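Local coordinates for protein mitochondrial enolase superfamily member 1 (Homo sapiens, PDB 4A35) that catalyses the magnesium-dependent dehydration of L-fuconate to 2-keto-3-deoxy-L-fuconate, a step in the breakdown of L-fucose, at residues V159-A165 and L344-F349. Numbering follows the deposited sequence.
With EDO (1,2-ethanediol), chain J.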
ATOM      1  N   VAL A 159      17.965   2.717 -11.810  1.00 18.29           N
ATOM      2  CA  VAL A 159      18.599   3.946 -11.248  1.00 18.44           C
ATOM      3  C   VAL A 159      19.820   3.586 -10.373  1.00 20.37           C
ATOM      4  O   VAL A 159      20.694   4.413 -10.190  1.00 20.64           O
ATOM      5  CB  VAL A 159      17.621   4.873 -10.466  1.00 21.44           C
ATOM      6  CG1 VAL A 159      16.440   5.293 -11.321  1.00 21.68           C
ATOM      7  CG2 VAL A 159      17.157   4.268  -9.119  1.00 21.49           C
ATOM      8  N   LEU A 160      19.858   2.373  -9.830  1.00 18.93           N
ATOM      9  CA  LEU A 160      20.918   1.939  -8.888  1.00 17.32           C
ATOM     10  C   LEU A 160      21.135   0.443  -9.020  1.00 21.30           C
ATOM     11  O   LEU A 160      20.358  -0.372  -8.483  1.00 19.78           O
ATOM     12  CB  LEU A 160      20.524   2.315  -7.429  1.00 16.62           C
ATOM     13  CG  LEU A 160      21.559   1.980  -6.322  1.00 19.66           C
ATOM     14  CD1 LEU A 160      22.608   3.140  -6.144  1.00 19.69           C
ATOM     15  CD2 LEU A 160      20.830   1.678  -4.981  1.00 20.57           C
ATOM     16  N   THR A 161      22.191   0.084  -9.771  1.00 20.42           N
ATOM     17  CA  THR A 161      22.595  -1.317  -9.889  1.00 20.83           C
ATOM     18  C   THR A 161      23.408  -1.696  -8.642  1.00 24.39           C
ATOM     19  O   THR A 161      23.785  -0.820  -7.837  1.00 22.67           O
ATOM     20  CB  THR A 161      23.453  -1.526 -11.164  1.00 22.17           C
ATOM     21  OG1 THR A 161      24.692  -0.791 -11.026  1.00 21.38           O
ATOM     22  CG2 THR A 161      22.722  -1.111 -12.469  1.00 21.15           C
ATOM     23  N   GLU A 162      23.675  -2.999  -8.485  1.00 21.96           N
ATOM     24  CA  GLU A 162      24.538  -3.497  -7.404  0.50 21.08           C
ATOM     25  C   GLU A 162      25.919  -2.834  -7.518  1.00 23.34           C
ATOM     26  O   GLU A 162      26.492  -2.428  -6.519  1.00 23.16           O
ATOM     27  CB  GLU A 162      24.670  -5.021  -7.485  0.50 22.23           C
ATOM     28  CG  GLU A 162      23.413  -5.761  -7.084  0.50 22.27           C
ATOM     29  CD  GLU A 162      23.485  -7.274  -7.150  0.50 40.09           C
ATOM     30  OE1 GLU A 162      24.525  -7.832  -6.733  0.50 37.25           O
ATOM     31  OE2 GLU A 162      22.502  -7.903  -7.609  0.50 35.04           O
ATOM     32  N   GLU A 163      26.441  -2.712  -8.758  1.00 20.20           N
ATOM     33  CA  GLU A 163      27.726  -2.086  -9.084  0.50 20.03           C
ATOM     34  C   GLU A 163      27.705  -0.585  -8.638  1.00 23.92           C
ATOM     35  O   GLU A 163      28.660  -0.089  -8.049  1.00 23.13           O
ATOM     36  CB  GLU A 163      27.985  -2.238 -10.602  0.50 21.27           C
ATOM     37  CG  GLU A 163      28.064  -3.689 -11.102  0.50 31.80           C
ATOM     38  CD  GLU A 163      26.855  -4.625 -11.087  0.50 46.99           C
ATOM     39  OE1 GLU A 163      25.696  -4.156 -11.198  0.50 22.40           O
ATOM     40  OE2 GLU A 163      27.083  -5.855 -11.014  0.50 44.54           O
ATOM     41  N   ASP A 164      26.613   0.124  -8.938  1.00 21.46           N
ATOM     42  CA  ASP A 164      26.461   1.558  -8.553  1.00 20.28           C
ATOM     43  C   ASP A 164      26.520   1.706  -7.031  1.00 24.08           C
ATOM     44  O   ASP A 164      27.112   2.661  -6.540  1.00 21.71           O
ATOM     45  CB  ASP A 164      25.115   2.150  -8.993  1.00 20.73           C
ATOM     46  CG  ASP A 164      24.906   2.320 -10.471  1.00 26.31           C
ATOM     47  OD1 ASP A 164      25.913   2.507 -11.198  1.00 25.81           O
ATOM     48  OD2 ASP A 164      23.745   2.256 -10.906  1.00 24.69           O
ATOM     49  N   ALA A 165      25.842   0.770  -6.307  1.00 18.38           N
ATOM     50  CA  ALA A 165      25.779   0.731  -4.833  1.00 19.07           C
ATOM     51  C   ALA A 165      27.192   0.509  -4.295  1.00 24.61           C
ATOM     52  O   ALA A 165      27.615   1.195  -3.371  1.00 23.94           O
ATOM     53  CB  ALA A 165      24.847  -0.398  -4.380  1.00 19.16           C
ATOM     54  N   LEU A 344      21.098   4.739  -0.384  1.00 14.95           N
ATOM     55  CA  LEU A 344      21.988   4.666  -1.564  1.00 15.10           C
ATOM     56  C   LEU A 344      21.384   5.369  -2.793  1.00 17.39           C
ATOM     57  O   LEU A 344      22.099   6.109  -3.472  1.00 19.07           O
ATOM     58  CB  LEU A 344      22.346   3.206  -1.888  1.00 15.68           C
ATOM     59  CG  LEU A 344      23.274   2.515  -0.865  1.00 18.31           C
ATOM     60  CD1 LEU A 344      23.180   0.985  -1.026  1.00 18.66           C
ATOM     61  CD2 LEU A 344      24.716   3.040  -0.999  1.00 17.83           C
ATOM     62  N   MET A 345      20.088   5.262  -3.006  1.00 13.15           N
ATOM     63  CA  MET A 345      19.462   5.989  -4.132  1.00 13.81           C
ATOM     64  C   MET A 345      19.523   7.509  -3.911  1.00 16.28           C
ATOM     65  O   MET A 345      19.853   8.240  -4.824  1.00 16.37           O
ATOM     66  CB  MET A 345      17.986   5.580  -4.327  1.00 14.60           C
ATOM     67  CG  MET A 345      17.817   4.195  -4.995  1.00 16.65           C
ATOM     68  SD  MET A 345      16.108   3.910  -5.506  1.00 18.62           S
ATOM     69  CE  MET A 345      15.277   3.862  -3.866  1.00 16.22           C
ATOM     70  N   ALA A 346      19.267   7.986  -2.649  1.00 16.48           N
ATOM     71  CA  ALA A 346      19.275   9.425  -2.348  1.00 14.71           C
ATOM     72  C   ALA A 346      20.682   9.994  -2.611  1.00 18.67           C
ATOM     73  O   ALA A 346      20.798  11.084  -3.147  1.00 17.43           O
ATOM     74  CB  ALA A 346      18.889   9.630  -0.875  1.00 15.74           C
ATOM     75  N   LYS A 347      21.748   9.262  -2.223  1.00 15.80           N
ATOM     76  CA  LYS A 347      23.140   9.715  -2.512  1.00 16.88           C
ATOM     77  C   LYS A 347      23.400   9.751  -4.050  1.00 20.01           C
ATOM     78  O   LYS A 347      23.976  10.727  -4.550  1.00 19.66           O
ATOM     79  CB  LYS A 347      24.164   8.799  -1.804  1.00 19.06           C
ATOM     80  CG  LYS A 347      25.648   9.180  -2.016  1.00 18.74           C
ATOM     81  CD  LYS A 347      25.949  10.667  -1.810  1.00 19.01           C
ATOM     82  CE  LYS A 347      27.434  10.842  -1.900  1.00 28.97           C
ATOM     83  NZ  LYS A 347      27.760  12.273  -2.139  1.00 28.58           N
ATOM     84  N   LYS A 348      23.009   8.678  -4.763  1.00 19.66           N
ATOM     85  CA  LYS A 348      23.121   8.549  -6.239  1.00 20.40           C
ATOM     86  C   LYS A 348      22.472   9.782  -6.925  1.00 23.34           C
ATOM     87  O   LYS A 348      23.081  10.359  -7.841  1.00 20.52           O
ATOM     88  CB  LYS A 348      22.481   7.220  -6.727  1.00 21.79           C
ATOM     89  CG  LYS A 348      22.587   6.983  -8.253  1.00 22.83           C
ATOM     90  CD  LYS A 348      23.927   6.327  -8.643  1.00 28.83           C
ATOM     91  CE  LYS A 348      24.278   6.389 -10.126  1.00 32.88           C
ATOM     92  NZ  LYS A 348      23.291   5.703 -10.959  1.00 52.46           N
ATOM     93  N   PHE A 349      21.316  10.261  -6.387  1.00 19.38           N
ATOM     94  CA  PHE A 349      20.623  11.447  -6.886  1.00 19.65           C
ATOM     95  C   PHE A 349      21.081  12.758  -6.186  1.00 21.70           C
ATOM     96  O   PHE A 349      20.530  13.837  -6.489  1.00 20.02           O
ATOM     97  CB  PHE A 349      19.099  11.263  -6.708  1.00 19.66           C
ATOM     98  CG  PHE A 349      18.470  10.390  -7.765  1.00 20.11           C
ATOM     99  CD1 PHE A 349      18.432   8.997  -7.617  1.00 20.13           C
ATOM    100  CD2 PHE A 349      17.908  10.954  -8.917  1.00 21.22           C
ATOM    101  CE1 PHE A 349      17.854   8.184  -8.617  1.00 23.30           C
ATOM    102  CE2 PHE A 349      17.323  10.146  -9.912  1.00 21.61           C
ATOM    103  CZ  PHE A 349      17.282   8.768  -9.751  1.00 20.83           C
TER
HETATM  104  C1  EDO J1453      21.781   2.716 -13.873  1.00 40.76           C
HETATM  105  O1  EDO J1453      23.088   2.780 -13.323  1.00 34.08           O
HETATM  106  C2  EDO J1453      21.627   3.897 -14.858  1.00 45.65           C
HETATM  107  O2  EDO J1453      22.039   5.086 -14.175  1.00 50.72           O
HETATM  108  O   HOH W   1      20.910   6.599 -11.790  1.00 29.39           O
HETATM  109  O   HOH W   2      25.467   5.003 -13.208  1.00 47.96           O
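The capping box that starts helix 162-171 presents one of its members, Asp164, to the C-terminal end of helix 335-348, one of the helices around the TIM-barrel-like domain of this enolase-superfamily enzyme. Thr161 is the N-cap: its OG1 accepts from Asp164 N at 3.0 Å, and Asp164 OD2 in return accepts from Thr161 N at 2.9 Å. The same carboxylate oxygen forms a salt bridge with Lys348, whose NZ makes a weak hydrogen bond to Asp164 OD2 at 3.5 Å. The stronger direct bond of the ammonium group runs from Lys348 NZ to the backbone carbonyl Val159 O, at 3.0 Å, so that one lysine ties both the loop and the first turn of the helix to the barrel helix. Beneath this polar edge, Leu160 is buried between the helices: its CD2 lies 3.8 Å from Leu344 CB and 3.9 Å from Met345 CG, while Leu160 CD1 approaches the aliphatic part of Lys348. Ala165 CB extends the apolar seam to Leu344 CD1 (4.0 Å), and Ile168, one turn further along helix 162-171, also packs on Leu344 and Lys348. At the other end, Val159 CG2 touches Met345 SD (3.8 Å), and Val159 CB meets the edge of the Phe349 ring at CE1 (3.8 Å); Val159 also reaches helix 311-319, through Lys315 and Gln319. At the solvent side, a 1,2-ethanediol, probably from the crystallisation liquor, donates from O1 to Asp164 OD2 at 2.6 Å, and water 1 bridges Val159 O and Lys348 NZ, 2.7 Å from each.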